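PDB 1W5R: arylamine n-acetyltransferase from Mycobacterium smegmatis, which catalyses the transfer of an acetyl group, in this family typically from acetyl-coenzyme A, to the amino nitrogen of arylamines. Local coordinates for residues N43-L48 with G261-R266; T209-A214 with A270-V275; G88-R93 with S117-G122; H113-V118 with R126-V131. The protein carries 1 engineered substitution. One frame throughout, in Å; residues are numbered along the deposited sequence.

How the contacts relate
The four contacts form two pairs on opposite sides of the chain's centre. Contacts 1 and 2, centres 11 Å apart, meet at Asn43, whose ND2 bonds to Gly210 O and whose OD1 receives Thr212 N. Contacts 3 and 4, centres about 10 Å apart, share Ser117 and Val118 of strand 111-119 and are joined by a salt bridge from Arg126 to Glu90. Contact 4 holds His113 and Asp130, which fit the catalytic triad of the family, beside Gln73, engineered in place of the cysteine. The centres of contacts 1 and 2 both lie about 28 Å from that of contact 4, although the nearest atoms of contacts 2 and 4 are about 8 Å apart.

Contact 1. Residues N43-L48 with G261-R266; sequences NLDPLL and GDLAGR
Leu263 and Arg266 carry the meeting of 261-266 with the short helix 44-47 and with Leu48, which follows it. Ahead of them, Asp262 comes close to Asp45 without touching it: Asp262 OD1 and Asp45 OD1 are 4.9 Å apart. Arg69 makes a salt bridge to each of these oxygens, which probably offsets the repulsion between the like charges, while Lys63 pairs with Asp45 OD2 and Arg67 with Asp262 OD2. Leu263 follows and supplies the apolar part. Chi1 of -66° sets its CG anti to the carbonyl carbon, and the two methyls divide the contact between them. CD1 lies 3.7 Å from Leu48 CD1 and also meets Leu44 CB, at 4.0 Å. The other branch, CD2, rests 3.8 Å from Asp45 OD1 and touches Leu48 CD1 as well, so the two methyls together touch Leu44, Asp45 and Leu48, the side of this one-turn helix and the residue that follows it. The little helix, which comes just after strand 41-42, is thus packed against the loop joining the last two helices of the chain, 245-255 and 268-274; Val268 of the latter packs on both Leu48 and Leu263. From Leu263 the chain makes a type II beta turn, with Gly265 at its third position in a positive-phi conformation, closed by a weak bond from Arg266 N to Leu263 O. The turn brings Arg266 back beside the helix end, where its carbonyl O lies 4.1 Å from Leu48 CD2. Its side chain reaches further: a water accepts from Arg266 NH1 at 2.8 Å, in the guanidinium plane, and donates to Leu48 O at 2.8 Å.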
loop_
_atom_site.group_PDB
_atom_site.type_symbol
_atom_site.label_atom_id
_atom_site.label_comp_id
_atom_site.label_asym_id
_atom_site.label_seq_id
_atom_site.Cartn_x
_atom_site.Cartn_y
_atom_site.Cartn_z
ATOM N N ASN A 43 4.667 19.515 8.860
ATOM C CA ASN A 43 5.551 20.681 8.798
ATOM C C ASN A 43 5.149 21.630 7.669
ATOM O O ASN A 43 6.009 22.208 7.029
ATOM C CB ASN A 43 7.005 20.245 8.588
ATOM C CG ASN A 43 7.228 19.697 7.194
ATOM O OD1 ASN A 43 6.356 19.010 6.660
ATOM N ND2 ASN A 43 8.379 20.010 6.590
ATOM N N LEU A 44 3.855 21.777 7.415
ATOM C CA LEU A 44 3.439 22.666 6.322
ATOM C C LEU A 44 3.897 24.114 6.541
ATOM O O LEU A 44 4.236 24.798 5.574
ATOM C CB LEU A 44 1.935 22.617 6.111
ATOM C CG LEU A 44 1.469 21.314 5.455
ATOM C CD1 LEU A 44 0.017 21.043 5.837
ATOM C CD2 LEU A 44 1.665 21.331 3.935
ATOM N N ASP A 45 3.932 24.575 7.795
ATOM C CA ASP A 45 4.373 25.957 8.037
ATOM C C ASP A 45 5.829 26.162 7.578
ATOM O O ASP A 45 6.068 26.979 6.695
ATOM C CB ASP A 45 4.165 26.387 9.497
ATOM C CG ASP A 45 2.729 26.818 9.787
ATOM O OD1 ASP A 45 1.852 26.740 8.887
ATOM O OD2 ASP A 45 2.473 27.240 10.943
ATOM N N PRO A 46 6.809 25.422 8.146
ATOM C CA PRO A 46 8.197 25.638 7.673
ATOM C C PRO A 46 8.375 25.370 6.185
ATOM O O PRO A 46 9.180 26.046 5.540
ATOM C CB PRO A 46 9.036 24.643 8.479
ATOM C CG PRO A 46 8.174 24.101 9.529
ATOM C CD PRO A 46 6.748 24.489 9.290
ATOM N N LEU A 47 7.642 24.393 5.651
ATOM C CA LEU A 47 7.694 24.128 4.202
ATOM C C LEU A 47 7.350 25.386 3.391
ATOM O O LEU A 47 7.989 25.673 2.355
ATOM C CB LEU A 47 6.757 22.967 3.822
ATOM C CG LEU A 47 6.699 22.613 2.320
ATOM C CD1 LEU A 47 8.030 22.077 1.823
ATOM C CD2 LEU A 47 5.571 21.633 2.046
ATOM N N LEU A 48 6.379 26.142 3.901
ATOM C CA LEU A 48 5.857 27.323 3.214
ATOM C C LEU A 48 6.556 28.606 3.666
ATOM O O LEU A 48 6.103 29.715 3.349
ATOM C CB LEU A 48 4.346 27.425 3.432
ATOM C CG LEU A 48 3.575 26.303 2.719
ATOM C CD1 LEU A 48 2.182 26.152 3.295
ATOM C CD2 LEU A 48 3.525 26.549 1.206
ATOM N N GLY A 261 -7.463 25.121 4.277
ATOM C CA GLY A 261 -8.098 26.442 4.243
ATOM C C GLY A 261 -7.335 27.440 5.102
ATOM O O GLY A 261 -7.269 28.626 4.775
ATOM N N ASP A 262 -6.754 26.937 6.193
ATOM C CA ASP A 262 -5.831 27.683 7.066
ATOM C C ASP A 262 -4.701 28.385 6.291
ATOM O O ASP A 262 -4.216 29.438 6.711
ATOM C CB ASP A 262 -5.268 26.722 8.141
ATOM C CG ASP A 262 -3.997 27.246 8.835
ATOM O OD1 ASP A 262 -2.981 27.488 8.158
ATOM O OD2 ASP A 262 -3.993 27.374 10.073
ATOM N N LEU A 263 -4.297 27.801 5.162
ATOM C CA LEU A 263 -3.146 28.290 4.392
ATOM C C LEU A 263 -3.523 28.936 3.051
ATOM O O LEU A 263 -2.762 28.867 2.081
ATOM C CB LEU A 263 -2.137 27.153 4.181
ATOM C CG LEU A 263 -1.435 26.621 5.437
ATOM C CD1 LEU A 263 -0.902 25.215 5.192
ATOM C CD2 LEU A 263 -0.324 27.563 5.913
ATOM N N ALA A 264 -4.687 29.583 3.021
ATOM C CA ALA A 264 -5.196 30.252 1.817
ATOM C C ALA A 264 -4.204 31.260 1.231
ATOM O O ALA A 264 -3.620 32.069 1.960
ATOM C CB ALA A 264 -6.518 30.935 2.119
ATOM N N GLY A 265 -4.038 31.214 -0.088
ATOM C CA GLY A 265 -3.201 32.204 -0.823
ATOM C C GLY A 265 -1.686 31.994 -0.724
ATOM O O GLY A 265 -0.898 32.914 -1.013
ATOM N N ARG A 266 -1.277 30.795 -0.338
ATOM C CA ARG A 266 0.147 30.505 -0.198
ATOM C C ARG A 266 0.661 29.567 -1.303
ATOM O O ARG A 266 1.848 29.237 -1.346
ATOM C CB ARG A 266 0.442 29.981 1.198
ATOM C CG ARG A 266 0.097 31.002 2.268
ATOM C CD ARG A 266 0.774 30.709 3.623
ATOM N NE ARG A 266 0.524 31.751 4.617
ATOM C CZ ARG A 266 1.402 32.688 4.969
ATOM N NH1 ARG A 266 2.605 32.732 4.409
ATOM N NH2 ARG A 266 1.073 33.585 5.887
HETATM O O HOH W 1 3.941 31.214 2.417
#

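Contact 2. Residues T209-A214 with A270-V275; sequences TGLTVA and ARVAEV
Val275 lays its branched side chain over the backbone of Thr209, Gly210 and Leu211. Its CB sits 3.7 Å from Gly210 CA, at the closest backbone approach of the two segments (5.1 Å, CA of Gly210 to CA of Val275). CG1, anti to the carbonyl carbon (chi1 -60°), extends to Thr209 O at 3.4 Å. CG2 occupies the crowded position between backbone N and carbonyl carbon and points to Leu211, 4.1 Å from its CB. Leu211 CD2 approaches CG1 of Val272, three residues before Val275, at 4.3 Å. Val248 and Ile252 of helix 245-255 and Leu44 and Leu47 of helix 44-47 also pack on Leu211, so it is embedded among three helices. No direct hydrogen bond crosses the contact; instead one water accepts from Leu211 N at 2.8 Å and donates to Val275 O at 2.7 Å. Thr278, the C-terminal residue, bonds through OG1 to Thr209 O. The same CG1 of Val275 that meets Thr209 also lies above one face of the Arg271 guanidinium, toward its rim. That group is held by a bond from NE to Leu47 O and by a salt bridge within the helix, in which Arg271 NH1 donates to Glu274 OE1 with an N-H...O angle of 148°. The end of helix 268-274 thus packs on the segment leading into strand 212-216 of an antiparallel sheet, within what corresponds to the C-terminal alpha/beta lid of arylamine N-acetyltransferases.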
loop_
_atom_site.group_PDB
_atom_site.type_symbol
_atom_site.label_atom_id
_atom_site.label_comp_id
_atom_site.label_asym_id
_atom_site.label_seq_id
_atom_site.Cartn_x
_atom_site.Cartn_y
_atom_site.Cartn_z
ATOM N N THR A 209 13.200 21.544 3.725
ATOM C CA THR A 209 13.470 21.104 2.345
ATOM C C THR A 209 12.461 20.119 1.761
ATOM O O THR A 209 12.554 19.742 0.586
ATOM C CB THR A 209 14.876 20.476 2.214
ATOM O OG1 THR A 209 14.976 19.344 3.077
ATOM C CG2 THR A 209 15.974 21.489 2.562
ATOM N N GLY A 210 11.532 19.661 2.583
ATOM C CA GLY A 210 10.514 18.747 2.104
ATOM C C GLY A 210 9.325 18.721 3.033
ATOM O O GLY A 210 9.254 19.517 3.977
ATOM N N LEU A 211 8.418 17.778 2.762
ATOM C CA LEU A 211 7.136 17.666 3.441
ATOM C C LEU A 211 7.069 16.356 4.213
ATOM O O LEU A 211 7.251 15.286 3.622
ATOM C CB LEU A 211 6.020 17.661 2.388
ATOM C CG LEU A 211 4.619 17.284 2.872
ATOM C CD1 LEU A 211 4.003 18.424 3.649
ATOM C CD2 LEU A 211 3.715 16.898 1.703
ATOM N N THR A 212 6.794 16.436 5.517
ATOM C CA THR A 212 6.576 15.240 6.336
ATOM C C THR A 212 5.237 15.374 7.044
ATOM O O THR A 212 4.983 16.381 7.718
ATOM C CB THR A 212 7.662 15.038 7.404
ATOM O OG1 THR A 212 8.922 14.821 6.769
ATOM C CG2 THR A 212 7.335 13.837 8.302
ATOM N N VAL A 213 4.383 14.369 6.870
ATOM C CA VAL A 213 3.087 14.313 7.541
ATOM C C VAL A 213 2.931 12.913 8.119
ATOM O O VAL A 213 3.272 11.928 7.463
ATOM C CB VAL A 213 1.919 14.648 6.561
ATOM C CG1 VAL A 213 0.587 14.706 7.303
ATOM C CG2 VAL A 213 2.164 15.972 5.858
ATOM N N ALA A 214 2.449 12.799 9.355
ATOM C CA ALA A 214 2.325 11.467 9.941
ATOM C C ALA A 214 1.180 11.380 10.930
ATOM O O ALA A 214 0.721 12.396 11.459
ATOM C CB ALA A 214 3.640 11.038 10.613
ATOM N N ALA A 270 1.635 24.170 -5.410
ATOM C CA ALA A 270 2.879 24.414 -6.139
ATOM C C ALA A 270 4.130 24.135 -5.304
ATOM O O ALA A 270 5.117 23.631 -5.817
ATOM C CB ALA A 270 2.923 25.840 -6.702
ATOM N N ARG A 271 4.082 24.443 -4.010
ATOM C CA ARG A 271 5.243 24.192 -3.176
ATOM C C ARG A 271 5.403 22.696 -2.896
ATOM O O ARG A 271 6.513 22.173 -2.879
ATOM C CB ARG A 271 5.127 24.975 -1.866
ATOM C CG ARG A 271 6.255 24.728 -0.864
ATOM C CD ARG A 271 7.662 24.987 -1.430
ATOM N NE ARG A 271 8.660 24.834 -0.371
ATOM C CZ ARG A 271 9.924 24.465 -0.545
ATOM N NH1 ARG A 271 10.403 24.190 -1.761
ATOM N NH2 ARG A 271 10.712 24.349 0.524
ATOM N N VAL A 272 4.285 22.026 -2.664
ATOM C CA VAL A 272 4.301 20.571 -2.510
ATOM C C VAL A 272 4.873 19.901 -3.769
ATOM O O VAL A 272 5.641 18.944 -3.677
ATOM C CB VAL A 272 2.907 20.053 -2.133
ATOM C CG1 VAL A 272 2.841 18.533 -2.210
ATOM C CG2 VAL A 272 2.568 20.504 -0.728
ATOM N N ALA A 273 4.535 20.434 -4.948
ATOM C CA ALA A 273 5.102 19.895 -6.187
ATOM C C ALA A 273 6.631 19.906 -6.182
ATOM O O ALA A 273 7.262 18.944 -6.611
ATOM C CB ALA A 273 4.562 20.652 -7.392
ATOM N N GLU A 274 7.232 20.973 -5.645
ATOM C CA GLU A 274 8.693 21.118 -5.601
ATOM C C GLU A 274 9.387 20.051 -4.752
ATOM O O GLU A 274 10.558 19.735 -4.971
ATOM C CB GLU A 274 9.093 22.495 -5.056
ATOM C CG GLU A 274 8.788 23.623 -6.019
ATOM C CD GLU A 274 9.145 25.004 -5.481
ATOM O OE1 GLU A 274 9.397 25.163 -4.273
ATOM O OE2 GLU A 274 9.171 25.942 -6.306
ATOM N N VAL A 275 8.654 19.515 -3.775
ATOM C CA VAL A 275 9.250 18.620 -2.786
ATOM C C VAL A 275 8.711 17.176 -2.840
ATOM O O VAL A 275 8.841 16.425 -1.879
ATOM C CB VAL A 275 9.143 19.201 -1.339
ATOM C CG1 VAL A 275 9.866 20.536 -1.261
ATOM C CG2 VAL A 275 7.701 19.336 -0.902
HETATM O O HOH W 2 9.251 16.029 0.721
#

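Contact 3. Residues G88-R93 with S117-G122; sequences GFEVER and SVAVPG
Phe89 turns its ring beside Val118 and Val120, just before strand 90-98 begins. CG is anti to the carbonyl carbon (chi1 -66°). The ring's CD2 lies 3.8 Å from Val118 CG1, approached obliquely. Val120 lies alongside, pointing the same way, with its CG1 3.9 Å from Phe89 CE2; Ala119 O sits at the ring edge, in its plane. Glu90 is folded instead: its chain bends at chi2 (-106°), and OE1, on the same face as Ala119, comes to 3.9 Å from Ala119 CB and forms a salt bridge with Arg126. Glu92, extended beyond CG, makes a long, weak ion pair with the same arginine. Behind these side chains run four backbone bonds, two in each of the hydrogen-bonded pairs Glu90-Ala119 and Glu92-Ser117, the straightest being Glu92 N to Ser117 O at 2.9 Å (176°). Val91 and Val118 form the intervening non-hydrogen-bonded pair, and Leu84 of helix 73-87 packs on both, as on Phe89. Gly88 ends that helix in a Schellman motif, its O 3.7 Å from Pro121 CD. The helix leads into strand 90-98, which pairs antiparallel with strand 111-119 in the sheet that corresponds to the central beta-barrel domain of arylamine N-acetyltransferases.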
loop_
_atom_site.group_PDB
_atom_site.type_symbol
_atom_site.label_atom_id
_atom_site.label_comp_id
_atom_site.label_asym_id
_atom_site.label_seq_id
_atom_site.Cartn_x
_atom_site.Cartn_y
_atom_site.Cartn_z
ATOM N N GLY A 88 -2.497 18.100 36.302
ATOM C CA GLY A 88 -1.904 17.762 37.597
ATOM C C GLY A 88 -0.619 16.949 37.581
ATOM O O GLY A 88 -0.043 16.664 38.641
ATOM N N PHE A 89 -0.163 16.559 36.386
ATOM C CA PHE A 89 1.131 15.885 36.247
ATOM C C PHE A 89 2.272 16.872 36.448
ATOM O O PHE A 89 2.101 18.069 36.237
ATOM C CB PHE A 89 1.275 15.275 34.850
ATOM C CG PHE A 89 0.321 14.160 34.561
ATOM C CD1 PHE A 89 -0.876 14.405 33.909
ATOM C CD2 PHE A 89 0.635 12.852 34.916
ATOM C CE1 PHE A 89 -1.752 13.365 33.610
ATOM C CE2 PHE A 89 -0.237 11.807 34.636
ATOM C CZ PHE A 89 -1.428 12.056 33.981
ATOM N N GLU A 90 3.437 16.373 36.848
ATOM C CA GLU A 90 4.619 17.213 36.911
ATOM C C GLU A 90 5.425 16.971 35.646
ATOM O O GLU A 90 5.732 15.825 35.298
ATOM C CB GLU A 90 5.446 16.930 38.159
ATOM C CG GLU A 90 6.516 17.978 38.437
ATOM C CD GLU A 90 7.911 17.484 38.117
ATOM O OE1 GLU A 90 8.342 16.481 38.734
ATOM O OE2 GLU A 90 8.583 18.099 37.265
ATOM N N VAL A 91 5.744 18.060 34.953
ATOM C CA VAL A 91 6.304 17.966 33.600
ATOM C C VAL A 91 7.602 18.756 33.486
ATOM O O VAL A 91 7.654 19.948 33.846
ATOM C CB VAL A 91 5.301 18.493 32.529
ATOM C CG1 VAL A 91 5.868 18.335 31.104
ATOM C CG2 VAL A 91 3.938 17.813 32.652
ATOM N N GLU A 92 8.650 18.099 33.003
ATOM C CA GLU A 92 9.872 18.782 32.578
ATOM C C GLU A 92 10.017 18.628 31.068
ATOM O O GLU A 92 9.706 17.560 30.518
ATOM C CB GLU A 92 11.091 18.243 33.316
ATOM C CG GLU A 92 11.029 18.574 34.813
ATOM C CD GLU A 92 12.154 17.978 35.630
ATOM O OE1 GLU A 92 12.719 16.937 35.231
ATOM O OE2 GLU A 92 12.464 18.558 36.697
ATOM N N ARG A 93 10.434 19.708 30.406
ATOM C CA ARG A 93 10.694 19.685 28.970
ATOM C C ARG A 93 12.153 19.399 28.695
ATOM O O ARG A 93 13.047 20.088 29.192
ATOM C CB ARG A 93 10.303 21.010 28.300
ATOM C CG ARG A 93 8.801 21.255 28.147
ATOM C CD ARG A 93 8.109 21.565 29.484
ATOM N NE ARG A 93 6.771 22.089 29.250
ATOM C CZ ARG A 93 5.901 22.419 30.200
ATOM N NH1 ARG A 93 6.222 22.284 31.489
ATOM N NH2 ARG A 93 4.710 22.889 29.861
ATOM N N SER A 117 9.512 14.727 30.266
ATOM C CA SER A 117 9.722 13.824 31.387
ATOM C C SER A 117 8.603 14.106 32.395
ATOM O O SER A 117 8.491 15.231 32.915
ATOM C CB SER A 117 11.107 14.020 31.985
ATOM O OG SER A 117 11.208 13.311 33.209
ATOM N N VAL A 118 7.759 13.100 32.627
ATOM C CA VAL A 118 6.487 13.288 33.331
ATOM C C VAL A 118 6.439 12.450 34.608
ATOM O O VAL A 118 6.778 11.272 34.594
ATOM C CB VAL A 118 5.288 12.931 32.412
ATOM C CG1 VAL A 118 3.950 13.115 33.102
ATOM C CG2 VAL A 118 5.329 13.758 31.127
ATOM N N ALA A 119 6.031 13.085 35.703
ATOM C CA ALA A 119 5.824 12.381 36.970
ATOM C C ALA A 119 4.350 12.419 37.344
ATOM O O ALA A 119 3.674 13.429 37.139
ATOM C CB ALA A 119 6.666 13.015 38.074
ATOM N N VAL A 120 3.849 11.309 37.883
ATOM C CA VAL A 120 2.562 11.333 38.586
ATOM C C VAL A 120 2.785 11.848 40.016
ATOM O O VAL A 120 3.791 11.502 40.648
ATOM C CB VAL A 120 1.852 9.948 38.623
ATOM C CG1 VAL A 120 1.478 9.487 37.225
ATOM C CG2 VAL A 120 2.701 8.910 39.328
ATOM N N PRO A 121 1.865 12.696 40.520
ATOM C CA PRO A 121 1.910 13.212 41.901
ATOM C C PRO A 121 2.404 12.218 42.975
ATOM O O PRO A 121 3.054 12.636 43.935
ATOM C CB PRO A 121 0.456 13.630 42.175
ATOM C CG PRO A 121 -0.268 13.566 40.835
ATOM C CD PRO A 121 0.731 13.261 39.767
ATOM N N GLY A 122 2.108 10.927 42.810
ATOM C CA GLY A 122 2.663 9.871 43.677
ATOM C C GLY A 122 3.930 9.275 43.086
ATOM O O GLY A 122 3.872 8.301 42.327
#

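Contact 4. Residues H113-V118 with R126-V131; sequences HNVLSV and RYLVDV
His113 and Asp130 reach toward each other, tip to tip: NE2 donates to OD2 at 2.9 Å and 167°. The carboxylate oxygen lies in the imidazole plane, whereas the donor stands above the carboxylate plane, the two groups being turned 52° apart. Val115 CG1 lies over the face of the carboxylate from which NE2 comes, 3.6 Å from Asp130 CG, while Val115 CG2 meets Leu128 CD1, also at 3.6 Å. Around this first shell, Asn77 ND2 and Gly132 N bond to Asp130 OD1, Tyr180 OH makes a weak bond to OD2, and the Tyr180 ring meets His113 edge-to-face. Farther along the hairpin, Leu116 pairs with Val129 and Val118 with Tyr127 through backbone bonds, and Val118 CG2 touches Val129 CG2 at 3.7 Å. At the end farthest from His113, Arg126 bends at chi3 (76°) and grips Ser117 side-on: NE donates to OG at 2.7 Å and NH2 to the carbonyl O at 3.0 Å, from above the carbonyl plane. Its NH1 forms a salt bridge with Glu90. Gln73, engineered in place of the cysteine, touches His113, and the histidine-carboxylate bond is consistent with the family's Cys-His-Asp triad, in which the acid orients the imidazole.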
loop_
_atom_site.group_PDB
_atom_site.type_symbol
_atom_site.label_atom_id
_atom_site.label_comp_id
_atom_site.label_asym_id
_atom_site.label_seq_id
_atom_site.Cartn_x
_atom_site.Cartn_y
_atom_site.Cartn_z
ATOM N N HIS A 113 15.135 18.185 18.808
ATOM C CA HIS A 113 13.970 17.478 19.337
ATOM C C HIS A 113 13.621 17.973 20.734
ATOM O O HIS A 113 14.470 18.552 21.441
ATOM C CB HIS A 113 14.209 15.963 19.325
ATOM C CG HIS A 113 12.961 15.143 19.483
ATOM N ND1 HIS A 113 11.721 15.571 19.058
ATOM C CD2 HIS A 113 12.773 13.893 19.977
ATOM C CE1 HIS A 113 10.820 14.639 19.316
ATOM N NE2 HIS A 113 11.433 13.610 19.875
ATOM N N ASN A 114 12.373 17.744 21.121
ATOM C CA ASN A 114 11.831 18.171 22.413
ATOM C C ASN A 114 10.925 17.034 22.857
ATOM O O ASN A 114 10.074 16.589 22.080
ATOM C CB ASN A 114 11.059 19.491 22.213
ATOM C CG ASN A 114 10.205 19.926 23.416
ATOM O OD1 ASN A 114 9.141 20.511 23.213
ATOM N ND2 ASN A 114 10.668 19.678 24.648
ATOM N N VAL A 115 11.154 16.534 24.078
ATOM C CA VAL A 115 10.342 15.461 24.652
ATOM C C VAL A 115 9.970 15.830 26.095
ATOM O O VAL A 115 10.440 16.855 26.614
ATOM C CB VAL A 115 11.042 14.068 24.599
ATOM C CG1 VAL A 115 11.359 13.697 23.163
ATOM C CG2 VAL A 115 12.311 14.024 25.475
ATOM N N LEU A 116 9.124 15.016 26.728
ATOM C CA LEU A 116 8.667 15.316 28.089
ATOM C C LEU A 116 9.149 14.270 29.071
ATOM O O LEU A 116 9.189 13.077 28.741
ATOM C CB LEU A 116 7.144 15.370 28.154
ATOM C CG LEU A 116 6.483 16.326 27.158
ATOM C CD1 LEU A 116 4.964 16.190 27.261
ATOM C CD2 LEU A 116 6.950 17.771 27.398
ATOM N N SER A 117 9.512 14.727 30.266
ATOM C CA SER A 117 9.722 13.824 31.387
ATOM C C SER A 117 8.603 14.106 32.395
ATOM O O SER A 117 8.491 15.231 32.915
ATOM C CB SER A 117 11.107 14.020 31.985
ATOM O OG SER A 117 11.208 13.311 33.209
ATOM N N VAL A 118 7.759 13.100 32.627
ATOM C CA VAL A 118 6.487 13.288 33.331
ATOM C C VAL A 118 6.439 12.450 34.608
ATOM O O VAL A 118 6.778 11.272 34.594
ATOM C CB VAL A 118 5.288 12.931 32.412
ATOM C CG1 VAL A 118 3.950 13.115 33.102
ATOM C CG2 VAL A 118 5.329 13.758 31.127
ATOM N N ARG A 126 9.848 8.660 36.886
ATOM C CA ARG A 126 9.382 9.513 35.796
ATOM C C ARG A 126 9.155 8.709 34.528
ATOM O O ARG A 126 9.689 7.603 34.383
ATOM C CB ARG A 126 10.371 10.644 35.526
ATOM C CG ARG A 126 10.684 11.495 36.760
ATOM C CD ARG A 126 11.434 12.755 36.392
ATOM N NE ARG A 126 10.553 13.766 35.790
ATOM C CZ ARG A 126 9.862 14.681 36.473
ATOM N NH1 ARG A 126 9.922 14.715 37.802
ATOM N NH2 ARG A 126 9.091 15.553 35.839
ATOM N N TYR A 127 8.354 9.280 33.628
ATOM C CA TYR A 127 8.041 8.658 32.351
ATOM C C TYR A 127 8.480 9.533 31.193
ATOM O O TYR A 127 8.291 10.755 31.221
ATOM C CB TYR A 127 6.544 8.397 32.249
ATOM C CG TYR A 127 6.111 7.343 33.223
ATOM C CD1 TYR A 127 5.827 7.669 34.555
ATOM C CD2 TYR A 127 6.035 6.013 32.829
ATOM C CE1 TYR A 127 5.453 6.668 35.467
ATOM C CE2 TYR A 127 5.659 5.022 33.719
ATOM C CZ TYR A 127 5.373 5.348 35.025
ATOM O OH TYR A 127 5.011 4.331 35.880
ATOM N N LEU A 128 9.081 8.902 30.191
ATOM C CA LEU A 128 9.312 9.567 28.906
ATOM C C LEU A 128 8.019 9.597 28.113
ATOM O O LEU A 128 7.358 8.568 27.933
ATOM C CB LEU A 128 10.408 8.854 28.116
ATOM C CG LEU A 128 10.700 9.443 26.724
ATOM C CD1 LEU A 128 11.181 10.889 26.808
ATOM C CD2 LEU A 128 11.676 8.553 25.990
ATOM N N VAL A 129 7.652 10.789 27.649
ATOM C CA VAL A 129 6.459 10.960 26.825
ATOM C C VAL A 129 6.889 11.733 25.585
ATOM O O VAL A 129 7.536 12.776 25.688
ATOM C CB VAL A 129 5.341 11.710 27.593
ATOM C CG1 VAL A 129 4.171 11.988 26.680
ATOM C CG2 VAL A 129 4.891 10.863 28.800
ATOM N N ASP A 130 6.551 11.198 24.416
ATOM C CA ASP A 130 6.947 11.848 23.170
ATOM C C ASP A 130 5.901 11.531 22.128
ATOM O O ASP A 130 5.842 10.417 21.628
ATOM C CB ASP A 130 8.326 11.341 22.737
ATOM C CG ASP A 130 8.793 11.920 21.398
ATOM O OD1 ASP A 130 8.159 12.868 20.876
ATOM O OD2 ASP A 130 9.828 11.422 20.884
ATOM N N VAL A 131 5.054 12.508 21.841
ATOM C CA VAL A 131 4.033 12.351 20.808
ATOM C C VAL A 131 4.390 13.182 19.564
ATOM O O VAL A 131 3.550 13.387 18.683
ATOM C CB VAL A 131 2.615 12.693 21.326
ATOM C CG1 VAL A 131 2.212 11.734 22.464
ATOM C CG2 VAL A 131 2.538 14.158 21.788
#